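Local coordinates for protein putative peptidase (Chlamydophila abortus, PDB 3CE2) that probably acts as a zinc-dependent oligopeptidase of the M3B family, cleaving a variety of small bioactive peptides, at residues 150-154 against 571-575; 546-551 against 594-599; 232-236 against 523-527; 63-69 against 138-142. One frame throughout, in Å; residues are numbered along the deposited sequence.

Contact 1 of 4, residues 150-154 against 571-575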
loop_
_atom_site.group_PDB
_atom_site.type_symbol
_atom_site.label_atom_id
_atom_site.label_comp_id
_atom_site.label_asym_id
_atom_site.label_seq_id
_atom_site.Cartn_x
_atom_site.Cartn_y
_atom_site.Cartn_z
ATOM N N PHE A 150 1.378 0.869 -24.126
ATOM C CA PHE A 150 0.631 0.858 -22.892
ATOM C C PHE A 150 0.727 2.219 -22.196
ATOM O O PHE A 150 -0.291 2.810 -21.773
ATOM C CB PHE A 150 1.151 -0.221 -21.983
ATOM C CG PHE A 150 0.476 -0.247 -20.671
ATOM C CD1 PHE A 150 -0.919 -0.274 -20.607
ATOM C CD2 PHE A 150 1.220 -0.258 -19.493
ATOM C CE1 PHE A 150 -1.577 -0.317 -19.387
ATOM C CE2 PHE A 150 0.585 -0.295 -18.268
ATOM C CZ PHE A 150 -0.829 -0.321 -18.211
ATOM N N TYR A 151 1.955 2.712 -22.114
ATOM C CA TYR A 151 2.199 4.031 -21.616
ATOM C C TYR A 151 1.247 5.029 -22.261
ATOM O O TYR A 151 0.541 5.749 -21.574
ATOM C CB TYR A 151 3.648 4.443 -21.851
ATOM C CG TYR A 151 3.931 5.818 -21.303
ATOM C CD1 TYR A 151 4.225 6.005 -19.956
ATOM C CD2 TYR A 151 3.866 6.935 -22.119
ATOM C CE1 TYR A 151 4.464 7.253 -19.447
ATOM C CE2 TYR A 151 4.100 8.192 -21.610
ATOM C CZ TYR A 151 4.391 8.329 -20.273
ATOM O OH TYR A 151 4.630 9.562 -19.774
ATOM N N LEU A 152 1.205 5.083 -23.579
ATOM C CA LEU A 152 0.294 6.033 -24.234
ATOM C C LEU A 152 -1.157 5.640 -24.091
ATOM O O LEU A 152 -2.024 6.487 -24.076
ATOM C CB LEU A 152 0.605 6.129 -25.712
ATOM C CG LEU A 152 1.931 6.809 -25.933
ATOM C CD1 LEU A 152 2.488 6.358 -27.257
ATOM C CD2 LEU A 152 1.682 8.314 -25.912
ATOM N N GLU A 153 -1.419 4.342 -24.023
ATOM C CA GLU A 153 -2.775 3.889 -23.907
ATOM C C GLU A 153 -3.356 4.465 -22.629
ATOM O O GLU A 153 -4.453 5.023 -22.643
ATOM C CB GLU A 153 -2.812 2.381 -23.883
ATOM C CG GLU A 153 -4.203 1.824 -23.829
ATOM C CD GLU A 153 -4.214 0.303 -23.859
ATOM O OE1 GLU A 153 -3.132 -0.304 -23.682
ATOM O OE2 GLU A 153 -5.304 -0.280 -24.066
ATOM N N LYS A 154 -2.596 4.350 -21.536
ATOM C CA LYS A 154 -2.970 4.919 -20.235
ATOM C C LYS A 154 -3.276 6.406 -20.331
ATOM O O LYS A 154 -4.133 6.903 -19.634
ATOM C CB LYS A 154 -1.854 4.729 -19.213
ATOM C CG LYS A 154 -1.993 3.502 -18.330
ATOM C CD LYS A 154 -0.791 3.376 -17.343
ATOM C CE LYS A 154 0.588 3.398 -18.082
ATOM N NZ LYS A 154 1.804 3.313 -17.205
ATOM N N GLY A 571 5.136 -2.864 -14.627
ATOM C CA GLY A 571 3.860 -2.237 -14.954
ATOM C C GLY A 571 3.590 -2.252 -16.451
ATOM O O GLY A 571 3.131 -1.257 -16.998
ATOM N N SER A 572 3.849 -3.384 -17.113
ATOM C CA SER A 572 3.738 -3.464 -18.573
ATOM C C SER A 572 2.313 -3.554 -19.116
ATOM O O SER A 572 2.089 -3.470 -20.318
ATOM C CB SER A 572 4.564 -4.628 -19.114
ATOM O OG SER A 572 4.342 -5.798 -18.368
ATOM N N ASP A 573 1.344 -3.704 -18.238
ATOM C CA ASP A 573 -0.019 -3.763 -18.688
ATOM C C ASP A 573 -0.878 -3.329 -17.510
ATOM O O ASP A 573 -0.358 -3.099 -16.421
ATOM C CB ASP A 573 -0.333 -5.199 -19.083
ATOM C CG ASP A 573 -1.447 -5.313 -20.119
ATOM O OD1 ASP A 573 -2.186 -4.334 -20.390
ATOM O OD2 ASP A 573 -1.588 -6.422 -20.668
ATOM N N PHE A 574 -2.182 -3.214 -17.721
ATOM C CA PHE A 574 -3.117 -3.005 -16.624
ATOM C C PHE A 574 -2.970 -4.104 -15.597
ATOM O O PHE A 574 -2.745 -5.261 -15.947
ATOM C CB PHE A 574 -4.550 -2.946 -17.155
ATOM C CG PHE A 574 -4.792 -1.766 -18.053
ATOM C CD1 PHE A 574 -4.700 -0.462 -17.547
ATOM C CD2 PHE A 574 -5.041 -1.942 -19.412
ATOM C CE1 PHE A 574 -4.885 0.635 -18.373
ATOM C CE2 PHE A 574 -5.235 -0.834 -20.238
ATOM C CZ PHE A 574 -5.151 0.444 -19.723
ATOM N N PRO A 575 -3.092 -3.749 -14.319
ATOM C CA PRO A 575 -2.830 -4.721 -13.234
ATOM C C PRO A 575 -3.626 -6.031 -13.310
ATOM O O PRO A 575 -3.073 -7.093 -13.020
ATOM C CB PRO A 575 -3.184 -3.951 -11.958
ATOM C CG PRO A 575 -3.965 -2.704 -12.424
ATOM C CD PRO A 575 -3.485 -2.415 -13.820
#

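Contact 2 of 4, residues 546-551 against 594-599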
loop_
_atom_site.group_PDB
_atom_site.type_symbol
_atom_site.label_atom_id
_atom_site.label_comp_id
_atom_site.label_asym_id
_atom_site.label_seq_id
_atom_site.Cartn_x
_atom_site.Cartn_y
_atom_site.Cartn_z
ATOM N N LEU A 546 -2.306 -14.521 -1.259
ATOM C CA LEU A 546 -2.720 -15.786 -0.697
ATOM C C LEU A 546 -3.009 -16.832 -1.774
ATOM O O LEU A 546 -2.691 -18.009 -1.608
ATOM C CB LEU A 546 -3.936 -15.584 0.193
ATOM C CG LEU A 546 -3.642 -14.845 1.490
ATOM C CD1 LEU A 546 -4.886 -14.835 2.292
ATOM C CD2 LEU A 546 -2.532 -15.517 2.265
ATOM N N CYS A 547 -3.596 -16.392 -2.877
ATOM C CA CYS A 547 -3.832 -17.253 -4.029
ATOM C C CYS A 547 -2.539 -17.789 -4.604
ATOM O O CYS A 547 -2.336 -18.995 -4.671
ATOM C CB CYS A 547 -4.581 -16.484 -5.108
ATOM S SG CYS A 547 -4.934 -17.437 -6.604
ATOM N N PHE A 548 -1.658 -16.896 -5.024
ATOM C CA PHE A 548 -0.329 -17.285 -5.505
ATOM C C PHE A 548 0.350 -18.234 -4.552
ATOM O O PHE A 548 0.883 -19.269 -4.946
ATOM C CB PHE A 548 0.532 -16.055 -5.634
ATOM C CG PHE A 548 0.422 -15.385 -6.954
ATOM C CD1 PHE A 548 0.551 -16.116 -8.123
ATOM C CD2 PHE A 548 0.239 -14.027 -7.035
ATOM C CE1 PHE A 548 0.473 -15.497 -9.347
ATOM C CE2 PHE A 548 0.167 -13.398 -8.248
ATOM C CZ PHE A 548 0.271 -14.127 -9.402
ATOM N N LEU A 549 0.311 -17.887 -3.280
ATOM C CA LEU A 549 0.983 -18.700 -2.262
ATOM C C LEU A 549 0.399 -20.114 -2.129
ATOM O O LEU A 549 1.138 -21.105 -2.069
ATOM C CB LEU A 549 0.979 -17.969 -0.908
ATOM C CG LEU A 549 1.654 -18.741 0.209
ATOM C CD1 LEU A 549 3.085 -19.115 -0.170
ATOM C CD2 LEU A 549 1.605 -17.954 1.508
ATOM N N GLU A 550 -0.927 -20.207 -2.090
ATOM C CA GLU A 550 -1.598 -21.497 -1.947
ATOM C C GLU A 550 -1.238 -22.438 -3.106
ATOM O O GLU A 550 -0.892 -23.596 -2.886
ATOM C CB GLU A 550 -3.106 -21.290 -1.860
ATOM C CG GLU A 550 -3.934 -22.576 -1.734
ATOM C CD GLU A 550 -3.948 -23.151 -0.322
ATOM O OE1 GLU A 550 -3.134 -22.714 0.532
ATOM O OE2 GLU A 550 -4.786 -24.042 -0.070
ATOM N N LYS A 551 -1.292 -21.928 -4.333
ATOM C CA LYS A 551 -0.885 -22.701 -5.490
ATOM C C LYS A 551 0.554 -23.178 -5.346
ATOM O O LYS A 551 0.874 -24.313 -5.695
ATOM C CB LYS A 551 -1.035 -21.881 -6.768
ATOM C CG LYS A 551 -2.470 -21.547 -7.129
ATOM C CD LYS A 551 -2.582 -20.714 -8.427
ATOM C CE LYS A 551 -4.022 -20.787 -8.943
ATOM N NZ LYS A 551 -4.484 -19.560 -9.649
ATOM N N LYS A 594 -9.224 -19.547 -3.659
ATOM C CA LYS A 594 -7.906 -20.044 -3.260
ATOM C C LYS A 594 -7.441 -19.346 -1.973
ATOM O O LYS A 594 -6.816 -19.956 -1.096
ATOM C CB LYS A 594 -6.892 -19.839 -4.390
ATOM C CG LYS A 594 -6.846 -20.951 -5.428
ATOM C CD LYS A 594 -6.499 -22.262 -4.740
ATOM C CE LYS A 594 -6.059 -23.344 -5.703
ATOM N NZ LYS A 594 -5.856 -24.614 -4.939
ATOM N N ALA A 595 -7.756 -18.063 -1.853
ATOM C CA ALA A 595 -7.427 -17.330 -0.646
ATOM C C ALA A 595 -8.169 -17.937 0.528
ATOM O O ALA A 595 -7.571 -18.284 1.546
ATOM C CB ALA A 595 -7.801 -15.862 -0.809
ATOM N N PHE A 596 -9.481 -18.070 0.382
ATOM C CA PHE A 596 -10.303 -18.635 1.445
ATOM C C PHE A 596 -9.852 -20.034 1.871
ATOM O O PHE A 596 -9.881 -20.381 3.060
ATOM C CB PHE A 596 -11.766 -18.646 1.025
ATOM C CG PHE A 596 -12.401 -17.292 1.025
ATOM C CD1 PHE A 596 -11.958 -16.309 1.877
ATOM C CD2 PHE A 596 -13.480 -17.020 0.214
ATOM C CE1 PHE A 596 -12.553 -15.066 1.900
ATOM C CE2 PHE A 596 -14.083 -15.777 0.231
ATOM C CZ PHE A 596 -13.605 -14.795 1.084
ATOM N N CYS A 597 -9.409 -20.826 0.906
ATOM C CA CYS A 597 -8.846 -22.137 1.222
ATOM C C CYS A 597 -7.702 -22.049 2.205
ATOM O O CYS A 597 -7.656 -22.762 3.204
ATOM C CB CYS A 597 -8.369 -22.835 -0.049
ATOM S SG CYS A 597 -9.747 -23.453 -1.031
ATOM N N PHE A 598 -6.761 -21.178 1.898
ATOM C CA PHE A 598 -5.628 -20.948 2.761
ATOM C C PHE A 598 -6.083 -20.572 4.172
ATOM O O PHE A 598 -5.555 -21.072 5.162
ATOM C CB PHE A 598 -4.784 -19.821 2.171
ATOM C CG PHE A 598 -3.525 -19.554 2.925
ATOM C CD1 PHE A 598 -2.311 -20.071 2.473
ATOM C CD2 PHE A 598 -3.545 -18.785 4.078
ATOM C CE1 PHE A 598 -1.143 -19.824 3.164
ATOM C CE2 PHE A 598 -2.374 -18.539 4.783
ATOM C CZ PHE A 598 -1.172 -19.060 4.330
ATOM N N ILE A 599 -7.067 -19.690 4.260
ATOM C CA ILE A 599 -7.502 -19.206 5.551
ATOM C C ILE A 599 -8.175 -20.337 6.320
ATOM O O ILE A 599 -7.872 -20.566 7.495
ATOM C CB ILE A 599 -8.422 -18.000 5.370
ATOM C CG1 ILE A 599 -7.627 -16.858 4.740
ATOM C CG2 ILE A 599 -9.005 -17.549 6.672
ATOM C CD1 ILE A 599 -8.479 -15.876 4.032
#

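Contact 3 of 4, residues 232-236 against 523-527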
loop_
_atom_site.group_PDB
_atom_site.type_symbol
_atom_site.label_atom_id
_atom_site.label_comp_id
_atom_site.label_asym_id
_atom_site.label_seq_id
_atom_site.Cartn_x
_atom_site.Cartn_y
_atom_site.Cartn_z
ATOM N N GLN A 232 -12.673 5.815 23.177
ATOM C CA GLN A 232 -12.549 6.225 21.792
ATOM C C GLN A 232 -13.916 6.459 21.162
ATOM O O GLN A 232 -14.102 7.446 20.472
ATOM C CB GLN A 232 -11.704 5.263 20.975
ATOM C CG GLN A 232 -10.224 5.332 21.291
ATOM C CD GLN A 232 -9.665 6.776 21.340
ATOM O OE1 GLN A 232 -9.866 7.526 22.320
ATOM N NE2 GLN A 232 -8.931 7.148 20.285
ATOM N N CYS A 233 -14.891 5.594 21.418
ATOM C CA CYS A 233 -16.203 5.829 20.821
ATOM C C CYS A 233 -16.816 7.128 21.322
ATOM O O CYS A 233 -17.399 7.886 20.551
ATOM C CB CYS A 233 -17.154 4.681 21.106
ATOM S SG CYS A 233 -16.767 3.145 20.258
ATOM N N GLU A 234 -16.701 7.389 22.619
ATOM C CA GLU A 234 -17.298 8.603 23.163
ATOM C C GLU A 234 -16.672 9.863 22.556
ATOM O O GLU A 234 -17.373 10.838 22.261
ATOM C CB GLU A 234 -17.204 8.609 24.671
ATOM C CG GLU A 234 -18.326 7.846 25.304
ATOM C CD GLU A 234 -18.019 7.407 26.733
ATOM O OE1 GLU A 234 -17.640 8.268 27.557
ATOM O OE2 GLU A 234 -18.175 6.202 27.038
ATOM N N ARG A 235 -15.364 9.828 22.328
ATOM C CA ARG A 235 -14.680 10.954 21.716
ATOM C C ARG A 235 -15.352 11.339 20.401
ATOM O O ARG A 235 -15.652 12.500 20.182
ATOM C CB ARG A 235 -13.175 10.674 21.498
ATOM C CG ARG A 235 -12.425 11.983 21.157
ATOM C CD ARG A 235 -10.915 11.958 21.309
ATOM N NE ARG A 235 -10.305 11.588 20.049
ATOM C CZ ARG A 235 -9.603 12.418 19.299
ATOM N NH1 ARG A 235 -9.392 13.655 19.689
ATOM N NH2 ARG A 235 -9.111 11.994 18.156
ATOM N N TYR A 236 -15.611 10.365 19.532
ATOM C CA TYR A 236 -16.155 10.677 18.226
ATOM C C TYR A 236 -17.649 10.936 18.271
ATOM O O TYR A 236 -18.186 11.809 17.579
ATOM C CB TYR A 236 -15.785 9.582 17.221
ATOM C CG TYR A 236 -14.309 9.668 16.865
ATOM C CD1 TYR A 236 -13.882 10.391 15.748
ATOM C CD2 TYR A 236 -13.341 9.079 17.676
ATOM C CE1 TYR A 236 -12.552 10.504 15.444
ATOM C CE2 TYR A 236 -12.014 9.166 17.360
ATOM C CZ TYR A 236 -11.620 9.895 16.258
ATOM O OH TYR A 236 -10.281 9.995 15.958
ATOM N N TRP A 523 -17.265 4.702 11.804
ATOM C CA TRP A 523 -17.087 5.393 10.539
ATOM C C TRP A 523 -16.475 6.765 10.741
ATOM O O TRP A 523 -15.759 7.262 9.872
ATOM C CB TRP A 523 -18.402 5.529 9.806
ATOM C CG TRP A 523 -19.398 6.318 10.547
ATOM C CD1 TRP A 523 -20.382 5.836 11.330
ATOM C CD2 TRP A 523 -19.541 7.744 10.549
ATOM N NE1 TRP A 523 -21.130 6.865 11.845
ATOM C CE2 TRP A 523 -20.635 8.050 11.377
ATOM C CE3 TRP A 523 -18.844 8.793 9.928
ATOM C CZ2 TRP A 523 -21.048 9.359 11.627
ATOM C CZ3 TRP A 523 -19.266 10.091 10.161
ATOM C CH2 TRP A 523 -20.369 10.363 11.004
ATOM N N ALA A 524 -16.745 7.372 11.895
ATOM C CA ALA A 524 -16.208 8.698 12.202
ATOM C C ALA A 524 -14.682 8.764 12.445
ATOM O O ALA A 524 -14.077 9.805 12.211
ATOM C CB ALA A 524 -16.959 9.317 13.344
ATOM N N ARG A 525 -14.065 7.669 12.894
ATOM C CA ARG A 525 -12.645 7.674 13.196
ATOM C C ARG A 525 -11.767 7.340 12.016
ATOM O O ARG A 525 -10.555 7.375 12.143
ATOM C CB ARG A 525 -12.297 6.751 14.368
ATOM C CG ARG A 525 -13.439 5.861 14.828
ATOM C CD ARG A 525 -13.381 5.437 16.331
ATOM N NE ARG A 525 -12.067 4.951 16.789
ATOM C CZ ARG A 525 -11.889 4.011 17.724
ATOM N NH1 ARG A 525 -12.936 3.420 18.294
ATOM N NH2 ARG A 525 -10.660 3.648 18.085
ATOM N N ILE A 526 -12.362 7.029 10.871
ATOM C CA ILE A 526 -11.582 6.618 9.713
ATOM C C ILE A 526 -11.223 7.760 8.787
ATOM O O ILE A 526 -12.093 8.261 8.093
ATOM C CB ILE A 526 -12.366 5.677 8.854
ATOM C CG1 ILE A 526 -12.798 4.460 9.652
ATOM C CG2 ILE A 526 -11.535 5.267 7.649
ATOM C CD1 ILE A 526 -13.857 3.695 8.925
ATOM N N PRO A 527 -9.930 8.113 8.716
ATOM C CA PRO A 527 -9.394 9.318 8.056
ATOM C C PRO A 527 -9.794 9.490 6.585
ATOM O O PRO A 527 -9.848 8.505 5.845
ATOM C CB PRO A 527 -7.883 9.148 8.202
ATOM C CG PRO A 527 -7.738 8.259 9.415
ATOM C CD PRO A 527 -8.863 7.292 9.306
#

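Contact 4 of 4, residues 63-69 against 138-142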
loop_
_atom_site.group_PDB
_atom_site.type_symbol
_atom_site.label_atom_id
_atom_site.label_comp_id
_atom_site.label_asym_id
_atom_site.label_seq_id
_atom_site.Cartn_x
_atom_site.Cartn_y
_atom_site.Cartn_z
ATOM N N LEU A 63 2.654 17.069 -32.480
ATOM C CA LEU A 63 2.035 15.877 -31.936
ATOM C C LEU A 63 1.111 15.123 -32.888
ATOM O O LEU A 63 0.565 14.075 -32.528
ATOM C CB LEU A 63 1.292 16.220 -30.662
ATOM C CG LEU A 63 2.276 16.649 -29.580
ATOM C CD1 LEU A 63 1.527 17.260 -28.410
ATOM C CD2 LEU A 63 3.191 15.505 -29.142
ATOM N N ASP A 64 0.924 15.635 -34.098
ATOM C CA ASP A 64 0.206 14.852 -35.087
ATOM C C ASP A 64 1.182 13.954 -35.857
ATOM O O ASP A 64 0.812 13.305 -36.833
ATOM C CB ASP A 64 -0.639 15.732 -36.017
ATOM C CG ASP A 64 0.182 16.769 -36.775
ATOM O OD1 ASP A 64 1.387 16.945 -36.486
ATOM O OD2 ASP A 64 -0.394 17.416 -37.676
ATOM N N ASN A 65 2.421 13.892 -35.377
ATOM C CA ASN A 65 3.468 13.150 -36.049
ATOM C C ASN A 65 4.176 12.150 -35.128
ATOM O O ASN A 65 4.955 12.527 -34.255
ATOM C CB ASN A 65 4.473 14.141 -36.616
ATOM C CG ASN A 65 5.601 13.475 -37.346
ATOM O OD1 ASN A 65 6.339 12.655 -36.793
ATOM N ND2 ASN A 65 5.764 13.845 -38.601
ATOM N N SER A 66 3.934 10.868 -35.353
ATOM C CA SER A 66 4.408 9.848 -34.442
ATOM C C SER A 66 5.903 9.876 -34.223
ATOM O O SER A 66 6.381 9.437 -33.185
ATOM C CB SER A 66 3.969 8.476 -34.921
ATOM O OG SER A 66 2.555 8.434 -34.970
ATOM N N GLU A 67 6.654 10.387 -35.188
ATOM C CA GLU A 67 8.094 10.409 -35.025
ATOM C C GLU A 67 8.527 11.511 -34.057
ATOM O O GLU A 67 9.526 11.374 -33.349
ATOM C CB GLU A 67 8.813 10.538 -36.363
ATOM C CG GLU A 67 10.341 10.356 -36.231
ATOM C CD GLU A 67 10.995 9.745 -37.470
ATOM O OE1 GLU A 67 12.137 10.151 -37.811
ATOM O OE2 GLU A 67 10.367 8.850 -38.094
ATOM N N SER A 68 7.758 12.588 -34.018
ATOM C CA SER A 68 8.026 13.673 -33.096
ATOM C C SER A 68 7.727 13.231 -31.665
ATOM O O SER A 68 8.519 13.452 -30.737
ATOM C CB SER A 68 7.184 14.891 -33.447
ATOM O OG SER A 68 7.782 16.047 -32.901
ATOM N N LEU A 69 6.572 12.596 -31.510
ATOM C CA LEU A 69 6.130 12.091 -30.226
ATOM C C LEU A 69 7.143 11.092 -29.719
ATOM O O LEU A 69 7.532 11.125 -28.564
ATOM C CB LEU A 69 4.767 11.463 -30.392
ATOM C CG LEU A 69 4.027 10.826 -29.242
ATOM C CD1 LEU A 69 3.993 11.748 -28.050
ATOM C CD2 LEU A 69 2.599 10.533 -29.743
ATOM N N GLN A 138 -3.927 6.653 -34.680
ATOM C CA GLN A 138 -2.709 6.644 -35.472
ATOM C C GLN A 138 -1.500 6.351 -34.602
ATOM O O GLN A 138 -0.598 5.623 -35.020
ATOM C CB GLN A 138 -2.513 7.947 -36.220
ATOM C CG GLN A 138 -1.129 8.081 -36.857
ATOM C CD GLN A 138 -0.793 9.543 -37.270
ATOM O OE1 GLN A 138 -1.642 10.268 -37.822
ATOM N NE2 GLN A 138 0.450 9.972 -36.994
ATOM N N HIS A 139 -1.486 6.906 -33.390
ATOM C CA HIS A 139 -0.353 6.730 -32.486
ATOM C C HIS A 139 -0.338 5.346 -31.848
ATOM O O HIS A 139 0.731 4.757 -31.649
ATOM C CB HIS A 139 -0.366 7.782 -31.390
ATOM C CG HIS A 139 0.061 9.134 -31.852
ATOM N ND1 HIS A 139 1.169 9.329 -32.646
ATOM C CD2 HIS A 139 -0.468 10.360 -31.628
ATOM C CE1 HIS A 139 1.300 10.620 -32.899
ATOM N NE2 HIS A 139 0.322 11.267 -32.287
ATOM N N LEU A 140 -1.516 4.835 -31.508
ATOM C CA LEU A 140 -1.608 3.504 -30.926
ATOM C C LEU A 140 -1.274 2.434 -31.971
ATOM O O LEU A 140 -1.018 1.287 -31.622
ATOM C CB LEU A 140 -2.992 3.261 -30.319
ATOM C CG LEU A 140 -3.226 4.225 -29.164
ATOM C CD1 LEU A 140 -4.550 3.946 -28.465
ATOM C CD2 LEU A 140 -2.069 4.130 -28.177
ATOM N N SER A 141 -1.257 2.838 -33.241
ATOM C CA SER A 141 -0.940 1.964 -34.374
ATOM C C SER A 141 0.480 2.118 -34.865
ATOM O O SER A 141 0.963 1.280 -35.604
ATOM C CB SER A 141 -1.804 2.353 -35.552
ATOM O OG SER A 141 -2.989 1.628 -35.488
ATOM N N ALA A 142 1.133 3.223 -34.530
ATOM C CA ALA A 142 2.438 3.487 -35.113
ATOM C C ALA A 142 3.483 2.572 -34.477
ATOM O O ALA A 142 3.498 2.395 -33.263
ATOM C CB ALA A 142 2.804 4.955 -34.972
#

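Contact 1 of 4, residues 150-154 against 571-575
Phe574, the residue that takes up the ring of Phe150, has its own backbone N held by the neighbouring Asp573, with N to OD1 at 2.9 Å. That bond is bent, 139° at the hydrogen, and reaches OD1 from the anti side, well out of the carboxylate plane. The other carboxylate oxygen, OD2, forms a salt bridge to Lys581 in the following helix, which ties the loop residue to helix 575-581.

The ring of Phe150 hangs off helix 149-156 with CG anti to the backbone N (chi1 177°) and lies against the backbone of Gly571 to Phe574. Its CE1 stands over the centre of the Phe574 ring, 3.6 Å from Phe574 CE1, and the two planes are perpendicular with centroids 4.8 Å apart: a T-shaped pair with Phe150 giving the edge. One face of the Phe150 ring lies over the CA of Asp573, while Lys154 CE covers the rim of the other. Gly571 O sits at the edge of the ring near its plane. Round the Phe574 ring, Glu153 OE2 comes to the edge, 3.9 Å from Phe574 CE2, and the Lys154 chain slides past with its CG.

No hydrogen bond spans the two segments; edge-to-face aromatic packing joins a helix of the oligopeptidase F region to the N-cap of a helix in the M3 peptidase region.

Contact 2 of 4, residues 546-551 against 594-599
Leu546 lays its CD2 methyl over one face of the Phe598 ring, 4.0 Å from the ring centroid and 18° off the normal, displaced a little to the rim. The other methyl of Leu546, CD1, meets CD1 of Ile599 at 4.1 Å, so that its two branches straddle neighbouring residues of helix 590-607. Leu549 CD2 adds a second contact to the same ring, 3.7 Å from Phe598 CE1, and Glu550 brings OE1 to the ring edge beside CD1, at 3.4 Å. With CG anti to the backbone N (chi1 -176°), Phe598 directs its ring toward helix 536-553, between Leu546 and Leu549.

The backbones come nearest at Cys547 and Ala595; beside them Leu546 CB rests on Ala595 CB at 4.0 Å, where the small side chain lets the axes of the two short segments come within 8.0 Å while crossing at 69°. Helix 536-553 and helix 590-607 thus pack within the M3 peptidase region, which carries the HExxH zinc motif; the side chain of Leu546 lies about 11 Å from that of the zinc ligand Glu430.

Farther out, Cys547 SG lies 3.8 Å from Lys594 CB, and the aliphatic part of Lys594 crosses Glu550 CG. Its NZ, however, is engaged in a salt bridge with Glu556. Lys602 makes a cation-pi contact with the Phe598 ring. Helix 431-447 backs the leucines through Met438 and Leu435, and helix 451-487 packs on Ile599 through Leu462 and Ile465.

Contact 3 of 4, residues 232-236 against 523-527
Tyr236 presents the face of its ring to Arg525, whose CB stands over the ring centre, 3.8 Å from the centroid and 13° off the normal. This CH-pi contact packs helix 222-237 on the irregular loop between helices 494-509 and 536-553, both parts of the largely helical M3 peptidase region.

The Arg525 chain crosses the tyrosine at about a right angle and bends at chi3, carrying CD past the ring rim at 3.9 Å from Tyr236 CD2. Beyond that bend the guanidinium comes to lie nearly parallel to the ring plane, only 12° from it, yet it does not stack there. It reaches the previous turn of the helix instead, where Gln232 CB meets one face of the group, 3.5 Å from Arg525 NH2. The amide plane of Gln232 is turned almost perpendicular to the guanidinium, and the touching is done by CB and CG of Gln232. One arginine thus spans a full helical turn, its CB and CD on Tyr236 and its head on Gln232.

Ala524 fills in beside the ring on the loop side, with its O 3.6 Å from Tyr236 CD1 and its methyl next to the same atom. The hydroxyl of the ring finds its polar partners on helices 180-192 and 210-217: Tyr236 OH is hydrogen-bonded to Ser189 OG and to His210 NE2.

Contact 4 of 4, residues 63-69 against 138-142
His139 and Ser66 are brought together by matching first torsions: in each the outer atom lies anti to the carbonyl carbon, beside the backbone N (chi1 -75° for His139 CG, -60° for Ser66 OG). The imidazole is thereby swung from helix 133-141 against the start of helix 66-96, and it uses both nitrogens. NE2 donates to Leu63 O at 2.8 Å, a fairly straight bond in which the oxygen lies almost exactly in the ring plane. ND1 pairs with Ser66 OG at 2.9 Å, either being able to supply the proton. Bonds at both ring nitrogens fix its rotation.

These partners sit round a helix N-terminus. Asn65 is the N-cap of helix 66-96, and its OD1 receives Ser68 N at 3.1 Å and, weakly, Glu67 N. His139 therefore reaches over the cap, bonding the loop just before it and the first helical residue just after it. Gln138, extended beyond CG, reaches across as well: its NE2 makes two weak hydrogen bonds, to Ser66 OG at 3.3 Å and to Asp64 O at 3.4 Å. Ser66 OG is accordingly shared by two side chains of helix 133-141.

Over one face of the imidazole, near its centre, lies the CD2 methyl of Leu69, 3.3 Å from the centroid in a CH-pi contact. Ala142 CB, 3.5 Å from Ser66 OG, packs beside the serine, while Leu145 touches Ser66, Leu69 and His139, and Phe156 of helix 149-156 touches His139.

From the N terminus, contact 4 closes first, bringing 138-142 back to 63-69 and tying helix 133-141 to the start of helix 66-96. Contact 1 then opens at 150-154, on the next helix, and the two touch where Leu152 CB meets Leu140 CD2 at 4.2 Å. Within its long loop lies contact 3, which joins 232-236 to 523-527 on the opposite side of the chain's centre. Contact 2 opens at 546-551, before 571-575 closes contact 1, and is completed at 594-599; these two loops cross. Contact 1 thereby bridges the N-terminal helices and the M3 peptidase region, within which contacts 2 and 3 lie, their centres about 34 Å apart.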